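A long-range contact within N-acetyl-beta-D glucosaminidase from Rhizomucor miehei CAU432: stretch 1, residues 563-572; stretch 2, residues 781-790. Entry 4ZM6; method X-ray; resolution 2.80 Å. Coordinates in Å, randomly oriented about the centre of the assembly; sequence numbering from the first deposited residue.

Stretch 1, residues 563-572: KDWPLRKDKI
Stretch 2, residues 781-790: DLIWTDDKLF

No hydrogen bond joins these two stretches; packing holds them together, burying 506 Å² in all. Stretch 1 begins compactly at Lys-563 and Asp-564 (-92/-21), passes Trp-565 (-137/60), is extended at Pro-566 (-61/135) and Leu-567 (-150/113), then enters a helix at Lys-569 with Arg-568 at the N-cap position. Stretch 2, without regular structure, runs antiparallel in register: CA of Lys-571 lies 6.1 Å from CA of Ile-783, CA of Leu-567 6.7 Å from CA of Trp-784, and CA of Pro-566 6.5 Å from CA of Asp-786.

Buried Ile-783 (-112/-7, chi1 p, chi2 t) points toward stretch 1, where its branched apolar side chain touches both Leu-567 (t, p), CD1 to CD1 3.8 Å, and Lys-571 (m, m, t, t), whose methylenes supply apolar surface despite the terminal amine: Lys-571 CD is 4.0 Å from Ile-783 CB. Trp-784 (-91/55, chi1 m, chi2 120°) starts away, but its long indole returns: CH2 is 3.6 Å from Trp-565 CE3, which lies over one face, with the six-membered rings oblique at 58° and their centroids 5.0 Å apart. Trp-784 CZ3 lies 3.7 Å from Leu-567 CD1.

Asp-786 (-58/148, chi1 t) opens a type I turn to Leu-789. Its OD1 accepts Lys-788 N at 2.8 Å, suiting carboxylate to turn, while OD2 sits 3.6 Å from Pro-566 CB. Leu-789 (m, t) brings CD1 within 4.0 Å of Pro-566 CD, matching apolar surfaces.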

ATOM      1  N   LYS A 563     -10.845 -37.119   2.929  1.00 53.23           N
ATOM      2  CA  LYS A 563     -10.974 -38.482   3.462  1.00 53.88           C
ATOM      3  C   LYS A 563     -11.407 -38.491   4.929  1.00 53.42           C
ATOM      4  O   LYS A 563     -12.430 -39.076   5.262  1.00 53.08           O
ATOM      5  CB  LYS A 563      -9.669 -39.275   3.292  1.00 52.79           C
ATOM      6  N   ASP A 564     -10.633 -37.841   5.793  1.00 54.37           N
ATOM      7  CA  ASP A 564     -10.921 -37.820   7.238  1.00 56.77           C
ATOM      8  C   ASP A 564     -11.782 -36.638   7.694  1.00 55.44           C
ATOM      9  O   ASP A 564     -12.376 -36.689   8.772  1.00 54.17           O
ATOM     10  CB  ASP A 564      -9.616 -37.791   8.048  1.00 59.43           C
ATOM     11  CG  ASP A 564      -8.869 -39.111   8.017  1.00 59.95           C
ATOM     12  OD1 ASP A 564      -9.260 -40.013   7.245  1.00 58.59           O
ATOM     13  OD2 ASP A 564      -7.880 -39.237   8.771  1.00 59.69           O
ATOM     14  N   TRP A 565     -11.824 -35.571   6.895  1.00 55.34           N
ATOM     15  CA  TRP A 565     -12.489 -34.329   7.282  1.00 51.85           C
ATOM     16  C   TRP A 565     -13.314 -33.748   6.141  1.00 50.67           C
ATOM     17  O   TRP A 565     -13.056 -32.626   5.705  1.00 52.13           O
ATOM     18  CB  TRP A 565     -11.459 -33.279   7.696  1.00 50.90           C
ATOM     19  CG  TRP A 565     -10.383 -33.741   8.610  1.00 50.83           C
ATOM     20  CD1 TRP A 565      -9.230 -34.375   8.256  1.00 50.05           C
ATOM     21  CD2 TRP A 565     -10.324 -33.562  10.032  1.00 50.34           C
ATOM     22  NE1 TRP A 565      -8.466 -34.620   9.369  1.00 49.58           N
ATOM     23  CE2 TRP A 565      -9.110 -34.124  10.471  1.00 48.52           C
ATOM     24  CE3 TRP A 565     -11.186 -32.991  10.976  1.00 50.04           C
ATOM     25  CZ2 TRP A 565      -8.733 -34.136  11.810  1.00 48.50           C
ATOM     26  CZ3 TRP A 565     -10.808 -33.001  12.312  1.00 49.93           C
ATOM     27  CH2 TRP A 565      -9.588 -33.570  12.713  1.00 49.35           C
ATOM     28  N   PRO A 566     -14.312 -34.497   5.653  1.00 48.79           N
ATOM     29  CA  PRO A 566     -15.181 -33.931   4.618  1.00 48.01           C
ATOM     30  C   PRO A 566     -15.915 -32.692   5.140  1.00 47.11           C
ATOM     31  O   PRO A 566     -16.418 -32.712   6.268  1.00 47.55           O
ATOM     32  CB  PRO A 566     -16.155 -35.071   4.306  1.00 48.30           C
ATOM     33  CG  PRO A 566     -16.094 -35.980   5.491  1.00 49.06           C
ATOM     34  CD  PRO A 566     -14.708 -35.862   6.036  1.00 48.43           C
ATOM     35  N   LEU A 567     -15.953 -31.623   4.340  1.00 46.31           N
ATOM     36  CA  LEU A 567     -16.480 -30.331   4.798  1.00 46.77           C
ATOM     37  C   LEU A 567     -17.106 -29.524   3.661  1.00 47.29           C
ATOM     38  O   LEU A 567     -16.397 -29.064   2.769  1.00 48.78           O
ATOM     39  CB  LEU A 567     -15.352 -29.518   5.446  1.00 47.00           C
ATOM     40  CG  LEU A 567     -15.765 -28.307   6.286  1.00 48.22           C
ATOM     41  CD1 LEU A 567     -16.526 -28.743   7.534  1.00 49.26           C
ATOM     42  CD2 LEU A 567     -14.560 -27.466   6.678  1.00 47.83           C
ATOM     43  N   ARG A 568     -18.426 -29.334   3.708  1.00 46.65           N
ATOM     44  CA  ARG A 568     -19.164 -28.655   2.629  1.00 45.22           C
ATOM     45  C   ARG A 568     -18.803 -27.161   2.486  1.00 45.37           C
ATOM     46  O   ARG A 568     -18.316 -26.537   3.429  1.00 45.92           O
ATOM     47  CB  ARG A 568     -20.679 -28.821   2.840  1.00 44.28           C
ATOM     48  N   LYS A 569     -19.064 -26.605   1.303  1.00 45.39           N
ATOM     49  CA  LYS A 569     -18.684 -25.228   0.954  1.00 46.68           C
ATOM     50  C   LYS A 569     -19.101 -24.177   1.983  1.00 49.56           C
ATOM     51  O   LYS A 569     -18.345 -23.240   2.261  1.00 49.49           O
ATOM     52  CB  LYS A 569     -19.268 -24.830  -0.413  1.00 45.30           C
ATOM     53  N   ASP A 570     -20.303 -24.323   2.535  1.00 51.64           N
ATOM     54  CA  ASP A 570     -20.840 -23.305   3.443  1.00 52.21           C
ATOM     55  C   ASP A 570     -20.142 -23.292   4.804  1.00 49.53           C
ATOM     56  O   ASP A 570     -20.023 -22.234   5.427  1.00 48.31           O
ATOM     57  CB  ASP A 570     -22.367 -23.424   3.593  1.00 56.39           C
ATOM     58  CG  ASP A 570     -22.811 -24.766   4.143  1.00 60.68           C
ATOM     59  OD1 ASP A 570     -22.629 -25.787   3.439  1.00 69.41           O
ATOM     60  OD2 ASP A 570     -23.357 -24.794   5.270  1.00 61.85           O
ATOM     61  N   LYS A 571     -19.665 -24.448   5.259  1.00 48.32           N
ATOM     62  CA  LYS A 571     -18.890 -24.502   6.507  1.00 48.53           C
ATOM     63  C   LYS A 571     -17.533 -23.813   6.349  1.00 47.70           C
ATOM     64  O   LYS A 571     -17.103 -23.041   7.209  1.00 45.49           O
ATOM     65  CB  LYS A 571     -18.704 -25.948   6.970  1.00 48.73           C
ATOM     66  CG  LYS A 571     -20.005 -26.648   7.340  1.00 49.78           C
ATOM     67  CD  LYS A 571     -20.700 -25.981   8.523  1.00 49.43           C
ATOM     68  CE  LYS A 571     -22.174 -26.330   8.579  1.00 49.00           C
ATOM     69  NZ  LYS A 571     -22.842 -25.633   9.711  1.00 49.13           N
ATOM     70  N   ILE A 572     -16.870 -24.085   5.235  1.00 47.85           N
ATOM     71  CA  ILE A 572     -15.626 -23.408   4.907  1.00 47.63           C
ATOM     72  C   ILE A 572     -15.879 -21.900   4.903  1.00 46.20           C
ATOM     73  O   ILE A 572     -15.166 -21.142   5.559  1.00 45.71           O
ATOM     74  CB  ILE A 572     -15.053 -23.899   3.552  1.00 47.55           C
ATOM     75  CG1 ILE A 572     -14.562 -25.349   3.686  1.00 47.38           C
ATOM     76  CG2 ILE A 572     -13.910 -23.010   3.072  1.00 46.80           C
ATOM     77  CD1 ILE A 572     -14.329 -26.057   2.367  1.00 48.46           C
ATOM     78  N   ASP A 781     -19.149 -23.774  16.273  1.00 47.43           N
ATOM     79  CA  ASP A 781     -18.805 -24.766  17.311  1.00 45.45           C
ATOM     80  C   ASP A 781     -18.608 -26.144  16.687  1.00 43.69           C
ATOM     81  O   ASP A 781     -17.577 -26.802  16.888  1.00 40.95           O
ATOM     82  CB  ASP A 781     -19.904 -24.874  18.383  1.00 44.97           C
ATOM     83  CG  ASP A 781     -20.146 -23.567  19.131  1.00 45.70           C
ATOM     84  OD1 ASP A 781     -20.120 -22.493  18.496  1.00 46.26           O
ATOM     85  OD2 ASP A 781     -20.395 -23.613  20.356  1.00 45.62           O
ATOM     86  N   LEU A 782     -19.606 -26.569  15.922  1.00 41.43           N
ATOM     87  CA  LEU A 782     -19.561 -27.851  15.254  1.00 42.21           C
ATOM     88  C   LEU A 782     -19.752 -27.638  13.766  1.00 43.02           C
ATOM     89  O   LEU A 782     -20.807 -27.188  13.330  1.00 45.70           O
ATOM     90  CB  LEU A 782     -20.641 -28.781  15.813  1.00 41.98           C
ATOM     91  CG  LEU A 782     -20.813 -30.153  15.155  1.00 42.52           C
ATOM     92  CD1 LEU A 782     -19.567 -31.013  15.323  1.00 43.17           C
ATOM     93  CD2 LEU A 782     -22.025 -30.862  15.737  1.00 42.17           C
ATOM     94  N   ILE A 783     -18.714 -27.943  12.995  1.00 44.45           N
ATOM     95  CA  ILE A 783     -18.777 -27.862  11.537  1.00 44.43           C
ATOM     96  C   ILE A 783     -18.697 -29.248  10.892  1.00 45.18           C
ATOM     97  O   ILE A 783     -18.876 -29.384   9.679  1.00 45.84           O
ATOM     98  CB  ILE A 783     -17.663 -26.952  10.967  1.00 43.91           C
ATOM     99  CG1 ILE A 783     -16.266 -27.528  11.251  1.00 45.67           C
ATOM    100  CG2 ILE A 783     -17.770 -25.553  11.551  1.00 42.94           C
ATOM    101  CD1 ILE A 783     -15.140 -26.804  10.540  1.00 45.68           C
ATOM    102  N   TRP A 784     -18.450 -30.276  11.698  1.00 44.61           N
ATOM    103  CA  TRP A 784     -18.185 -31.610  11.177  1.00 46.48           C
ATOM    104  C   TRP A 784     -19.480 -32.410  11.069  1.00 48.28           C
ATOM    105  O   TRP A 784     -19.586 -33.516  11.605  1.00 49.17           O
ATOM    106  CB  TRP A 784     -17.178 -32.335  12.082  1.00 45.51           C
ATOM    107  CG  TRP A 784     -15.918 -31.560  12.321  1.00 43.70           C
ATOM    108  CD1 TRP A 784     -15.431 -31.128  13.524  1.00 42.63           C
ATOM    109  CD2 TRP A 784     -14.991 -31.116  11.332  1.00 42.61           C
ATOM    110  NE1 TRP A 784     -14.259 -30.443  13.342  1.00 41.48           N
ATOM    111  CE2 TRP A 784     -13.964 -30.422  12.004  1.00 42.35           C
ATOM    112  CE3 TRP A 784     -14.924 -31.241   9.940  1.00 43.24           C
ATOM    113  CZ2 TRP A 784     -12.881 -29.853  11.328  1.00 42.70           C
ATOM    114  CZ3 TRP A 784     -13.841 -30.671   9.266  1.00 42.62           C
ATOM    115  CH2 TRP A 784     -12.840 -29.985   9.963  1.00 41.88           C
ATOM    116  N   THR A 785     -20.454 -31.858  10.352  1.00 49.82           N
ATOM    117  CA  THR A 785     -21.805 -32.425  10.304  1.00 52.35           C
ATOM    118  C   THR A 785     -22.027 -33.391   9.139  1.00 53.54           C
ATOM    119  O   THR A 785     -23.148 -33.856   8.929  1.00 56.43           O
ATOM    120  CB  THR A 785     -22.872 -31.314  10.225  1.00 53.32           C
ATOM    121  OG1 THR A 785     -22.613 -30.476   9.091  1.00 55.44           O
ATOM    122  CG2 THR A 785     -22.870 -30.472  11.497  1.00 52.94           C
ATOM    123  N   ASP A 786     -20.971 -33.707   8.396  1.00 54.86           N
ATOM    124  CA  ASP A 786     -21.060 -34.666   7.296  1.00 56.03           C
ATOM    125  C   ASP A 786     -21.557 -36.013   7.822  1.00 59.55           C
ATOM    126  O   ASP A 786     -21.267 -36.381   8.960  1.00 60.73           O
ATOM    127  CB  ASP A 786     -19.687 -34.811   6.633  1.00 54.23           C
ATOM    128  CG  ASP A 786     -19.707 -35.725   5.434  1.00 53.68           C
ATOM    129  OD1 ASP A 786     -19.637 -36.956   5.632  1.00 54.38           O
ATOM    130  OD2 ASP A 786     -19.770 -35.212   4.297  1.00 53.05           O
ATOM    131  N   ASP A 787     -22.294 -36.748   6.994  1.00 62.60           N
ATOM    132  CA  ASP A 787     -22.861 -38.039   7.408  1.00 66.57           C
ATOM    133  C   ASP A 787     -21.811 -39.023   7.938  1.00 65.78           C
ATOM    134  O   ASP A 787     -22.112 -39.836   8.810  1.00 68.54           O
ATOM    135  CB  ASP A 787     -23.627 -38.698   6.255  1.00 70.63           C
ATOM    136  CG  ASP A 787     -24.827 -37.886   5.810  1.00 75.75           C
ATOM    137  OD1 ASP A 787     -24.827 -36.649   6.010  1.00 81.85           O
ATOM    138  OD2 ASP A 787     -25.771 -38.485   5.248  1.00 78.66           O
ATOM    139  N   LYS A 788     -20.586 -38.949   7.417  1.00 62.80           N
ATOM    140  CA  LYS A 788     -19.533 -39.887   7.801  1.00 61.45           C
ATOM    141  C   LYS A 788     -18.833 -39.505   9.113  1.00 61.31           C
ATOM    142  O   LYS A 788     -18.001 -40.261   9.612  1.00 62.23           O
ATOM    143  CB  LYS A 788     -18.509 -40.017   6.667  1.00 58.64           C
ATOM    144  N   LEU A 789     -19.170 -38.345   9.672  1.00 61.41           N
ATOM    145  CA  LEU A 789     -18.560 -37.872  10.916  1.00 61.61           C
ATOM    146  C   LEU A 789     -19.630 -37.796  12.010  1.00 59.73           C
ATOM    147  O   LEU A 789     -20.125 -38.833  12.450  1.00 60.31           O
ATOM    148  CB  LEU A 789     -17.875 -36.514  10.685  1.00 60.74           C
ATOM    149  CG  LEU A 789     -16.794 -36.447   9.608  1.00 58.89           C
ATOM    150  CD1 LEU A 789     -16.134 -35.076   9.645  1.00 58.33           C
ATOM    151  CD2 LEU A 789     -15.767 -37.555   9.786  1.00 58.67           C
ATOM    152  N   PHE A 790     -19.972 -36.586  12.454  1.00 59.33           N
ATOM    153  CA  PHE A 790     -21.153 -36.359  13.278  1.00 61.86           C
ATOM    154  C   PHE A 790     -22.276 -36.127  12.279  1.00 64.39           C
ATOM    155  O   PHE A 790     -22.027 -35.687  11.162  1.00 68.93           O
ATOM    156  CB  PHE A 790     -20.969 -35.135  14.177  1.00 61.94           C
ATOM    157  CG  PHE A 790     -19.793 -35.240  15.109  1.00 61.76           C
ATOM    158  CD1 PHE A 790     -18.499 -35.031  14.650  1.00 62.25           C
ATOM    159  CD2 PHE A 790     -19.977 -35.551  16.447  1.00 61.53           C
ATOM    160  CE1 PHE A 790     -17.419 -35.136  15.505  1.00 61.31           C
ATOM    161  CE2 PHE A 790     -18.898 -35.654  17.305  1.00 60.91           C
ATOM    162  CZ  PHE A 790     -17.620 -35.449  16.834  1.00 60.54           C
TER